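Local coordinates for prolyl oligopeptidase (Novosphingobium capsulatum, PDB 1YR2), which probably hydrolyses oligopeptides on the carboxyl side of proline and, much less readily, of alanine, as a serine-type prolyl endopeptidase of the S9A family, at residues V46-D51 with P60-E65; E109-P114 with E448-T453; H420-F425 with A432-L437; D603-D608 with A627-L632. All coordinates share one frame; numbering follows the deposited sequence.

How the contacts relate
Along the chain, contact 1 closes first, contact 2 then spans 333 residues with contact 3 nested inside its loop, and contact 4 comes last. They form two clusters. Contacts 2 and 3 have centres about 11 Å apart and touch in the beta-propeller, where strand 110-117 of the first blade meets strands 421-427 and 433-438 of the last blade. Contacts 1 and 4, their centres about 16 Å apart, lie at the far end of the molecule: the hairpin 49-58 and the chain after it pack on the alpha/beta-hydrolase domain, and Glu65 of contact 1 bridges to Arg606 of contact 4. Some 54 Å separates the centres of contacts 1 and 2, so the clusters sample both domains.

Contact 1: residues V46-D51 with P60-E65; sequences VPLVED and PWRWLE
Glu50 OE1 is gripped twice: Arg62 NH2 donates to it over 3.0 Å in a nearly straight bond (166°), and His52 NE2 makes a second hydrogen bond. The other oxygen, Glu50 OE2, takes Arg62 NH1 at 3.0 Å, completing an end-on, two-nitrogen salt bridge from the first strand of the beta-hairpin 49-52/55-58 to the 3-10 segment that follows it. The pairing is not coplanar, for carboxylate and guanidinium are turned 64° apart and both oxygens are met from above the carboxylate plane. Arg62 gets there by a bend at chi3 (-71°), while its NE bridges to Asp59, so acids on two sides fix the rotation of the group. Leu48 CD2 lies over the centre of one guanidinium face, 3.7 Å from Arg62 CZ. An alanine at Arg62 would remove the guanidinium and would probably leave Glu50 with His52 but without its charge partner, and Leu48 without the flat surface it covers. At the other end of the contact the backbone takes over: Val46 N donates to an in-plane lone pair of Pro60 O at 3.0 Å, and beside that bond Val46 CG2 rests 3.8 Å from Trp63 CD1.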
# COMPACT_ATOMS: atom_id res chain seq x y z
N VAL A 46 12.84 -16.83 -36.15
CA VAL A 46 14.21 -17.19 -36.44
C VAL A 46 14.38 -18.51 -35.70
O VAL A 46 14.50 -18.52 -34.47
CB VAL A 46 15.21 -16.12 -35.92
CG1 VAL A 46 16.68 -16.57 -36.14
CG2 VAL A 46 14.97 -14.73 -36.60
N PRO A 47 14.32 -19.64 -36.40
CA PRO A 47 14.34 -20.95 -35.75
C PRO A 47 15.56 -21.10 -34.82
O PRO A 47 16.66 -20.70 -35.18
CB PRO A 47 14.40 -21.92 -36.93
CG PRO A 47 13.71 -21.21 -38.02
CD PRO A 47 14.12 -19.76 -37.86
N LEU A 48 15.34 -21.59 -33.63
CA LEU A 48 16.39 -21.74 -32.64
C LEU A 48 15.93 -22.78 -31.63
O LEU A 48 14.96 -22.57 -30.92
CB LEU A 48 16.67 -20.41 -31.92
CG LEU A 48 17.62 -20.48 -30.73
CD1 LEU A 48 19.03 -20.95 -31.19
CD2 LEU A 48 17.67 -19.15 -29.97
N VAL A 49 16.66 -23.89 -31.55
CA VAL A 49 16.40 -24.92 -30.57
C VAL A 49 17.71 -25.22 -29.87
O VAL A 49 18.67 -25.59 -30.53
CB VAL A 49 15.81 -26.21 -31.21
CG1 VAL A 49 15.58 -27.27 -30.15
CG2 VAL A 49 14.49 -25.91 -31.91
N GLU A 50 17.70 -25.14 -28.56
CA GLU A 50 18.86 -25.33 -27.70
C GLU A 50 18.65 -26.53 -26.83
O GLU A 50 17.51 -26.84 -26.44
CB GLU A 50 19.01 -24.12 -26.78
CG GLU A 50 19.34 -22.82 -27.51
CD GLU A 50 19.37 -21.62 -26.58
OE1 GLU A 50 18.62 -21.57 -25.55
OE2 GLU A 50 20.14 -20.70 -26.88
N ASP A 51 19.75 -27.20 -26.47
CA ASP A 51 19.71 -28.31 -25.52
C ASP A 51 19.86 -27.82 -24.08
O ASP A 51 20.85 -27.21 -23.75
CB ASP A 51 20.83 -29.30 -25.79
CG ASP A 51 20.79 -29.88 -27.20
OD1 ASP A 51 19.71 -30.31 -27.66
OD2 ASP A 51 21.81 -30.00 -27.91
N PRO A 60 11.86 -19.22 -30.87
CA PRO A 60 11.90 -18.59 -32.19
C PRO A 60 11.78 -17.07 -32.22
O PRO A 60 11.98 -16.48 -33.30
CB PRO A 60 10.71 -19.20 -32.92
CG PRO A 60 9.92 -19.94 -31.91
CD PRO A 60 10.63 -19.99 -30.63
N TRP A 61 11.45 -16.47 -31.09
CA TRP A 61 11.23 -15.02 -31.01
C TRP A 61 12.25 -14.34 -30.10
O TRP A 61 12.03 -13.24 -29.60
CB TRP A 61 9.79 -14.71 -30.62
CG TRP A 61 8.80 -15.17 -31.67
CD1 TRP A 61 8.58 -14.61 -32.88
CD2 TRP A 61 7.95 -16.32 -31.60
NE1 TRP A 61 7.61 -15.31 -33.57
CE2 TRP A 61 7.22 -16.38 -32.80
CE3 TRP A 61 7.76 -17.32 -30.66
CZ2 TRP A 61 6.29 -17.39 -33.07
CZ3 TRP A 61 6.83 -18.29 -30.90
CH2 TRP A 61 6.10 -18.33 -32.13
N ARG A 62 13.41 -14.96 -29.93
CA ARG A 62 14.44 -14.35 -29.12
C ARG A 62 14.81 -12.95 -29.63
O ARG A 62 15.21 -12.10 -28.85
CB ARG A 62 15.69 -15.20 -29.05
CG ARG A 62 16.58 -14.75 -27.90
CD ARG A 62 17.64 -15.73 -27.49
NE ARG A 62 17.07 -16.88 -26.81
CZ ARG A 62 17.79 -17.92 -26.49
NH1 ARG A 62 19.10 -17.94 -26.75
NH2 ARG A 62 17.22 -18.97 -25.91
N TRP A 63 14.68 -12.73 -30.93
CA TRP A 63 14.97 -11.40 -31.51
C TRP A 63 14.10 -10.28 -30.93
O TRP A 63 14.51 -9.11 -30.94
CB TRP A 63 14.89 -11.44 -33.04
CG TRP A 63 13.51 -11.74 -33.59
CD1 TRP A 63 12.99 -12.96 -33.87
CD2 TRP A 63 12.49 -10.78 -33.90
NE1 TRP A 63 11.70 -12.83 -34.34
CE2 TRP A 63 11.37 -11.50 -34.36
CE3 TRP A 63 12.41 -9.39 -33.86
CZ2 TRP A 63 10.19 -10.86 -34.77
CZ3 TRP A 63 11.24 -8.76 -34.27
CH2 TRP A 63 10.15 -9.49 -34.71
N LEU A 64 12.92 -10.62 -30.42
CA LEU A 64 12.01 -9.65 -29.79
C LEU A 64 12.50 -9.20 -28.40
O LEU A 64 11.91 -8.29 -27.79
CB LEU A 64 10.59 -10.19 -29.74
CG LEU A 64 9.78 -10.01 -31.01
CD1 LEU A 64 8.53 -10.85 -30.89
CD2 LEU A 64 9.42 -8.59 -31.26
N GLU A 65 13.61 -9.77 -27.94
CA GLU A 65 14.24 -9.31 -26.72
C GLU A 65 15.09 -8.03 -26.93
O GLU A 65 15.48 -7.39 -25.97
CB GLU A 65 15.13 -10.40 -26.10
CG GLU A 65 14.37 -11.65 -25.59
CD GLU A 65 15.29 -12.75 -25.07
OE1 GLU A 65 16.52 -12.54 -24.96
OE2 GLU A 65 14.78 -13.84 -24.77

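Contact 2: residues E109-P114 with E448-T453; sequences ERFGLP and EPVHLT
Glu109 puts its CG in the crowded position between backbone N and carbonyl carbon (chi1 73°) and then runs extended, which carries its carboxylate across to the facing chain. Glu448, by contrast, folds at chi2 (-76°), so that its methylenes lie on a ring and OE1 stays beside that ring's rim, while OE2 binds Arg138 and the amide of Gly145. That ring belongs to Phe111, whose CG stands anti to the carbonyl carbon.

The direct polar link is one bond, His451 N to Glu109 OE2 at 3.0 Å, received on the anti lone pair of the carboxylate and close to straight (162°). A water makes a second, separate link, donating to His451 O at 2.7 Å and accepting from Glu109 N at 2.9 Å, so Glu109 is tied to His451 directly by its side chain and through water by its backbone. The apolar half is a CH-pi contact: Glu448 CB sits 3.7 Å from the centroid of the Phe111 ring, over its centre, and Glu448 CG approaches Phe111 CE2 at 3.7 Å. Val450 splits its methyls between the two partners, CG2 lying 4.1 Å from Phe111 CD1 and CG1 4.1 Å from Glu109 CG.

Here the chain entering the propeller after helix 95-105 runs beside the chain leaving it, as expected where two connections join propeller and hydrolase domains. Strand 110-117 pairs with strand 120-126, whose Trp125 meets the Phe111 ring and bonds Glu109 OE1, while 448-453 leads from strand 443-446 to strand 459-467 of the hydrolase sheet.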
# COMPACT_ATOMS: atom_id res chain seq x y z
N GLU A 109 -11.38 15.33 -2.42
CA GLU A 109 -10.75 15.90 -1.24
C GLU A 109 -10.27 14.83 -0.26
O GLU A 109 -10.83 13.72 -0.17
CB GLU A 109 -11.72 16.87 -0.55
CG GLU A 109 -12.86 16.19 0.16
CD GLU A 109 -13.85 17.21 0.75
OE1 GLU A 109 -13.37 18.25 1.28
OE2 GLU A 109 -15.08 16.94 0.67
N ARG A 110 -9.26 15.20 0.54
CA ARG A 110 -8.72 14.29 1.56
C ARG A 110 -8.34 15.05 2.81
O ARG A 110 -7.74 16.10 2.74
CB ARG A 110 -7.49 13.54 1.05
CG ARG A 110 -7.53 13.12 -0.42
CD ARG A 110 -6.23 12.45 -0.93
NE ARG A 110 -5.14 13.42 -1.13
CZ ARG A 110 -4.16 13.67 -0.27
NH1 ARG A 110 -4.08 13.01 0.88
NH2 ARG A 110 -3.23 14.56 -0.57
N PHE A 111 -8.71 14.50 3.95
CA PHE A 111 -8.37 15.05 5.26
C PHE A 111 -7.26 14.19 5.87
O PHE A 111 -7.27 12.96 5.72
CB PHE A 111 -9.58 15.08 6.19
CG PHE A 111 -10.61 16.09 5.83
CD1 PHE A 111 -11.54 15.80 4.85
CD2 PHE A 111 -10.66 17.33 6.45
CE1 PHE A 111 -12.54 16.74 4.53
CE2 PHE A 111 -11.64 18.24 6.15
CZ PHE A 111 -12.56 17.96 5.17
N GLY A 112 -6.31 14.82 6.54
CA GLY A 112 -5.36 14.11 7.37
C GLY A 112 -5.90 13.86 8.76
O GLY A 112 -6.89 14.45 9.18
N LEU A 113 -5.25 12.98 9.52
CA LEU A 113 -5.61 12.75 10.88
C LEU A 113 -5.35 14.05 11.65
O LEU A 113 -4.25 14.61 11.57
CB LEU A 113 -4.82 11.61 11.51
CG LEU A 113 -5.13 10.15 11.07
CD1 LEU A 113 -3.89 9.27 11.28
CD2 LEU A 113 -6.38 9.58 11.80
N PRO A 114 -6.34 14.47 12.43
CA PRO A 114 -6.21 15.69 13.21
C PRO A 114 -5.43 15.58 14.51
O PRO A 114 -5.45 14.53 15.15
CB PRO A 114 -7.64 16.08 13.46
CG PRO A 114 -8.39 14.89 13.37
CD PRO A 114 -7.71 13.94 12.47
N GLU A 448 -15.20 14.32 9.44
CA GLU A 448 -15.52 15.22 8.37
C GLU A 448 -16.16 14.52 7.21
O GLU A 448 -15.63 13.52 6.70
CB GLU A 448 -14.28 15.95 7.86
CG GLU A 448 -13.77 16.98 8.86
CD GLU A 448 -14.60 18.23 8.90
OE1 GLU A 448 -15.14 18.63 7.85
OE2 GLU A 448 -14.68 18.79 9.99
N PRO A 449 -17.27 15.04 6.73
CA PRO A 449 -17.80 14.53 5.45
C PRO A 449 -16.81 14.71 4.29
O PRO A 449 -16.08 15.70 4.25
CB PRO A 449 -19.01 15.39 5.22
CG PRO A 449 -19.41 15.88 6.54
CD PRO A 449 -18.15 16.07 7.32
N VAL A 450 -16.79 13.75 3.38
CA VAL A 450 -15.94 13.77 2.19
C VAL A 450 -16.84 13.63 0.97
O VAL A 450 -17.64 12.69 0.91
CB VAL A 450 -14.91 12.60 2.23
CG1 VAL A 450 -14.20 12.42 0.94
CG2 VAL A 450 -13.87 12.85 3.30
N HIS A 451 -16.72 14.53 0.01
CA HIS A 451 -17.57 14.47 -1.16
C HIS A 451 -16.97 13.53 -2.24
O HIS A 451 -15.94 13.83 -2.82
CB HIS A 451 -17.83 15.86 -1.76
CG HIS A 451 -18.61 15.80 -3.04
ND1 HIS A 451 -19.82 15.14 -3.15
CD2 HIS A 451 -18.34 16.30 -4.28
CE1 HIS A 451 -20.26 15.23 -4.39
NE2 HIS A 451 -19.38 15.92 -5.10
N LEU A 452 -17.61 12.39 -2.46
CA LEU A 452 -17.19 11.42 -3.48
C LEU A 452 -18.32 11.30 -4.50
O LEU A 452 -19.43 11.76 -4.26
CB LEU A 452 -16.97 10.05 -2.85
CG LEU A 452 -15.88 9.96 -1.76
CD1 LEU A 452 -15.76 8.57 -1.28
CD2 LEU A 452 -14.57 10.43 -2.35
N THR A 453 -18.05 10.67 -5.62
CA THR A 453 -19.10 10.45 -6.62
C THR A 453 -19.94 9.19 -6.35
O THR A 453 -20.82 8.85 -7.16
CB THR A 453 -18.51 10.36 -8.01
OG1 THR A 453 -17.57 9.29 -8.05
CG2 THR A 453 -17.75 11.66 -8.38
O HOH W 1 -14.21 15.87 -2.88

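Contact 3: residues H420-F425 with A432-L437; sequences HAYLSF and ATVLAL
This is an antiparallel beta ladder between the two central strands of the last propeller blade, the four-stranded sheet 408-446. Five residue pairs stay in unbroken register, from Ala421 with Leu437 to Phe425 with Thr433, and the strand directions differ by 145°, antiparallel with marked twist. Three of the pairs are hydrogen-bonded, each with two N-H...O bonds; in the middle one, Leu435 N reaches Leu423 O at 2.8 Å nearly along the C=O axis. The intervening non-hydrogen-bonded pairs add CA-H...O contacts, the shortest from Tyr422 CA to Leu435 O at 3.2 Å.

The two faces have different neighbours. On the face of Tyr422, Ser424, Val434 and Ala436, the Tyr422 CG stands anti to the carbonyl carbon, which lays the side chain obliquely against the next strand, with Tyr422 CB 4.0 Å from Val434 CG1. Leu113 and Pro114 of strand 110-117 pack there, Trp447 meets the tyrosine ring edge-to-face, and the phenol oxygen bonds Arg116 NE, so this side joins the last blade to the first. The face of Leu423, Phe425 and Leu435 turns to Leu403 and Pro404, in the loop after the preceding blade. There Leu435 CD1 reaches diagonally to Phe425 CB at 3.8 Å, while the Phe425 ring leads away from the ladder.

Geometry is least regular at the Ala421 end. Leu437 N donates to Ala421 O at 2.8 Å almost straight (174°), yet comes in 53° out of the carbonyl plane, and the return bond, Ala421 N to Leu437 O, stretches to 3.1 Å.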
# COMPACT_ATOMS: atom_id res chain seq x y z
N HIS A 420 -11.34 12.51 22.49
CA HIS A 420 -11.49 12.54 21.03
C HIS A 420 -10.27 11.84 20.46
O HIS A 420 -9.12 12.24 20.72
CB HIS A 420 -11.57 13.97 20.51
CG HIS A 420 -12.79 14.70 20.97
ND1 HIS A 420 -14.06 14.20 20.79
CD2 HIS A 420 -12.93 15.84 21.68
CE1 HIS A 420 -14.94 15.01 21.36
NE2 HIS A 420 -14.27 16.03 21.89
N ALA A 421 -10.52 10.75 19.77
CA ALA A 421 -9.47 10.08 18.99
C ALA A 421 -9.93 9.88 17.54
O ALA A 421 -11.09 10.13 17.21
CB ALA A 421 -9.11 8.76 19.64
N TYR A 422 -9.02 9.47 16.68
CA TYR A 422 -9.25 9.38 15.23
C TYR A 422 -8.48 8.19 14.70
O TYR A 422 -7.40 7.88 15.20
CB TYR A 422 -8.78 10.66 14.53
CG TYR A 422 -9.46 11.86 15.13
CD1 TYR A 422 -10.71 12.27 14.68
CD2 TYR A 422 -8.92 12.49 16.26
CE1 TYR A 422 -11.40 13.35 15.30
CE2 TYR A 422 -9.57 13.53 16.89
CZ TYR A 422 -10.82 13.94 16.41
OH TYR A 422 -11.46 14.97 17.06
N LEU A 423 -9.03 7.53 13.68
CA LEU A 423 -8.45 6.34 13.06
C LEU A 423 -8.59 6.49 11.55
O LEU A 423 -9.67 6.85 11.07
CB LEU A 423 -9.24 5.11 13.56
CG LEU A 423 -8.89 3.70 13.15
CD1 LEU A 423 -7.47 3.41 13.55
CD2 LEU A 423 -9.73 2.72 13.95
N SER A 424 -7.53 6.21 10.80
CA SER A 424 -7.57 6.25 9.36
C SER A 424 -7.97 4.86 8.81
O SER A 424 -7.41 3.85 9.20
CB SER A 424 -6.21 6.70 8.82
OG SER A 424 -6.25 6.72 7.41
N PHE A 425 -8.96 4.83 7.92
CA PHE A 425 -9.54 3.57 7.43
C PHE A 425 -9.66 3.64 5.90
O PHE A 425 -10.12 4.67 5.32
CB PHE A 425 -10.90 3.36 8.05
CG PHE A 425 -11.62 2.15 7.56
CD1 PHE A 425 -11.32 0.92 8.05
CD2 PHE A 425 -12.60 2.27 6.59
CE1 PHE A 425 -12.01 -0.20 7.62
CE2 PHE A 425 -13.27 1.13 6.11
CZ PHE A 425 -12.99 -0.09 6.63
N ALA A 432 -9.21 6.37 1.62
CA ALA A 432 -8.73 6.57 2.97
C ALA A 432 -9.51 7.73 3.56
O ALA A 432 -9.62 8.79 2.96
CB ALA A 432 -7.30 6.89 2.99
N THR A 433 -10.02 7.49 4.75
CA THR A 433 -10.83 8.45 5.44
C THR A 433 -10.54 8.48 6.91
O THR A 433 -10.16 7.46 7.52
CB THR A 433 -12.34 8.12 5.17
OG1 THR A 433 -13.16 9.17 5.72
CG2 THR A 433 -12.81 6.85 5.91
N VAL A 434 -10.69 9.64 7.51
CA VAL A 434 -10.58 9.74 8.95
C VAL A 434 -11.93 9.45 9.63
O VAL A 434 -12.94 10.08 9.32
CB VAL A 434 -10.08 11.17 9.33
CG1 VAL A 434 -10.09 11.35 10.86
CG2 VAL A 434 -8.68 11.44 8.73
N LEU A 435 -11.95 8.46 10.52
CA LEU A 435 -13.07 8.18 11.41
C LEU A 435 -12.83 8.75 12.79
O LEU A 435 -11.69 8.74 13.28
CB LEU A 435 -13.23 6.66 11.58
CG LEU A 435 -13.43 5.87 10.29
CD1 LEU A 435 -13.45 4.36 10.68
CD2 LEU A 435 -14.68 6.29 9.54
N ALA A 436 -13.90 9.16 13.47
CA ALA A 436 -13.78 9.58 14.86
C ALA A 436 -13.87 8.29 15.68
O ALA A 436 -14.66 7.39 15.34
CB ALA A 436 -14.90 10.55 15.25
N LEU A 437 -13.00 8.17 16.67
CA LEU A 437 -12.95 7.03 17.56
C LEU A 437 -13.22 7.51 18.97
O LEU A 437 -12.57 8.41 19.43
CB LEU A 437 -11.57 6.37 17.48
CG LEU A 437 -11.21 5.34 18.53
CD1 LEU A 437 -12.06 4.11 18.36
CD2 LEU A 437 -9.70 5.04 18.43

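Contact 4: residues D603-D608 with A627-L632; sequences DMLRFD and ADWRVL
Leu632 and Leu605 make the tight part of this buried contact, where the turn 603-608 of the alpha/beta-hydrolase domain meets helix 626-633. Leu605, its CG anti to the carbonyl carbon, sends CD2 over one face of the Trp629 indole: the methyl lies 4.0 Å from the centroid of the five-membered ring, 26° off the normal, and 3.7 Å from Trp629 NE1. Its other branch, Leu605 CD1, passes the rim of the indole, 4.0 Å from Trp629 CZ2. Trp629 points its indole here by keeping CG anti to the backbone N (chi1 -175°), and Phe53 and Val57 of the N-terminal hairpin region pack on it too. One helical turn on, Leu632 presses against the turn's backbone, with CD1 3.5 Å from Met604 O, while Leu632 CD2 meets Met604 CE at 3.7 Å where the doubly bent methionine crosses it.

Packing loosens toward Phe607, whose ring edge at CE2 lies 4.3 Å from Leu632 CD1. On the outer side of the helix Arg630 starts away from the turn and its guanidinium forms salt bridges with Glu626 and Glu55, and Ala627 is exposed. An alanine at Trp629 would probably leave Leu605 CD2 without the ring face beneath it and CD1 without its neighbour at the rim.

No hydrogen bond crosses between the segments. An Asx turn shapes the facing loop from within, Leu605 N donating to Asp603 OD1 at 3.0 Å. Met604 O is buried without a partner in the model, so cohesion here must come from apolar burial and close fit, partly offset by the likely cost of that unpaired carbonyl.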
# COMPACT_ATOMS: atom_id res chain seq x y z
N ASP A 603 8.88 -15.38 -19.86
CA ASP A 603 9.93 -16.34 -20.14
C ASP A 603 10.72 -16.61 -18.84
O ASP A 603 11.62 -15.88 -18.46
CB ASP A 603 10.84 -15.86 -21.26
CG ASP A 603 11.86 -16.94 -21.69
OD1 ASP A 603 12.17 -17.86 -20.86
OD2 ASP A 603 12.42 -16.92 -22.81
N MET A 604 10.29 -17.64 -18.15
CA MET A 604 10.82 -18.00 -16.84
C MET A 604 12.10 -18.80 -16.94
O MET A 604 12.70 -19.14 -15.91
CB MET A 604 9.76 -18.83 -16.10
CG MET A 604 8.54 -18.03 -15.71
SD MET A 604 8.89 -16.63 -14.62
CE MET A 604 9.64 -17.39 -13.23
N LEU A 605 12.54 -19.10 -18.16
CA LEU A 605 13.83 -19.72 -18.36
C LEU A 605 14.94 -18.70 -18.54
O LEU A 605 16.11 -19.04 -18.36
CB LEU A 605 13.80 -20.69 -19.56
CG LEU A 605 12.74 -21.77 -19.53
CD1 LEU A 605 12.96 -22.71 -20.75
CD2 LEU A 605 12.80 -22.50 -18.24
N ARG A 606 14.56 -17.46 -18.92
CA ARG A 606 15.52 -16.42 -19.23
C ARG A 606 15.35 -15.13 -18.39
O ARG A 606 15.98 -14.11 -18.70
CB ARG A 606 15.43 -16.09 -20.73
CG ARG A 606 15.96 -17.19 -21.62
CD ARG A 606 15.80 -16.91 -23.09
NE ARG A 606 16.54 -15.72 -23.52
CZ ARG A 606 17.85 -15.66 -23.66
NH1 ARG A 606 18.63 -16.70 -23.40
NH2 ARG A 606 18.40 -14.55 -24.07
N PHE A 607 14.54 -15.16 -17.35
CA PHE A 607 14.21 -13.94 -16.59
C PHE A 607 15.44 -13.30 -15.94
O PHE A 607 15.55 -12.07 -15.86
CB PHE A 607 13.16 -14.22 -15.51
CG PHE A 607 13.68 -15.02 -14.37
CD1 PHE A 607 14.31 -14.39 -13.32
CD2 PHE A 607 13.53 -16.39 -14.32
CE1 PHE A 607 14.81 -15.10 -12.27
CE2 PHE A 607 14.03 -17.10 -13.28
CZ PHE A 607 14.71 -16.44 -12.26
N ASP A 608 16.39 -14.13 -15.58
CA ASP A 608 17.61 -13.66 -14.95
C ASP A 608 18.69 -13.13 -15.90
O ASP A 608 19.77 -12.75 -15.45
CB ASP A 608 18.16 -14.72 -14.02
CG ASP A 608 18.77 -15.89 -14.76
OD1 ASP A 608 18.34 -16.24 -15.90
OD2 ASP A 608 19.65 -16.57 -14.21
N ALA A 627 17.49 -29.03 -11.47
CA ALA A 627 16.23 -29.22 -10.77
C ALA A 627 15.35 -27.95 -10.77
O ALA A 627 14.12 -28.04 -10.97
CB ALA A 627 16.50 -29.64 -9.37
N ASP A 628 15.96 -26.77 -10.60
CA ASP A 628 15.18 -25.51 -10.59
C ASP A 628 14.66 -25.22 -12.01
O ASP A 628 13.58 -24.70 -12.18
CB ASP A 628 16.03 -24.32 -10.17
CG ASP A 628 16.41 -24.33 -8.70
OD1 ASP A 628 16.19 -25.34 -8.04
OD2 ASP A 628 16.96 -23.35 -8.14
N TRP A 629 15.48 -25.52 -13.01
CA TRP A 629 15.10 -25.38 -14.40
C TRP A 629 13.86 -26.24 -14.73
O TRP A 629 12.94 -25.76 -15.41
CB TRP A 629 16.29 -25.70 -15.33
CG TRP A 629 15.98 -25.45 -16.79
CD1 TRP A 629 16.30 -24.35 -17.51
CD2 TRP A 629 15.31 -26.33 -17.69
NE1 TRP A 629 15.85 -24.47 -18.80
CE2 TRP A 629 15.25 -25.69 -18.94
CE3 TRP A 629 14.76 -27.60 -17.57
CZ2 TRP A 629 14.65 -26.28 -20.06
CZ3 TRP A 629 14.14 -28.19 -18.69
CH2 TRP A 629 14.09 -27.51 -19.92
N ARG A 630 13.80 -27.47 -14.23
CA ARG A 630 12.68 -28.35 -14.55
C ARG A 630 11.39 -27.83 -13.92
O ARG A 630 10.32 -27.90 -14.53
CB ARG A 630 12.92 -29.78 -14.08
CG ARG A 630 13.96 -30.51 -14.90
CD ARG A 630 13.98 -32.01 -14.58
NE ARG A 630 15.22 -32.61 -15.06
CZ ARG A 630 15.53 -32.83 -16.34
NH1 ARG A 630 14.70 -32.57 -17.33
NH2 ARG A 630 16.71 -33.37 -16.61
N VAL A 631 11.51 -27.29 -12.71
CA VAL A 631 10.35 -26.67 -12.05
C VAL A 631 9.86 -25.48 -12.90
O VAL A 631 8.65 -25.35 -13.15
CB VAL A 631 10.74 -26.22 -10.63
CG1 VAL A 631 9.76 -25.15 -10.05
CG2 VAL A 631 10.85 -27.38 -9.74
N LEU A 632 10.79 -24.64 -13.37
CA LEU A 632 10.44 -23.43 -14.14
C LEU A 632 9.82 -23.80 -15.50
O LEU A 632 8.87 -23.15 -15.95
CB LEU A 632 11.65 -22.50 -14.37
CG LEU A 632 12.20 -21.77 -13.14
CD1 LEU A 632 13.62 -21.34 -13.36
CD2 LEU A 632 11.33 -20.61 -12.83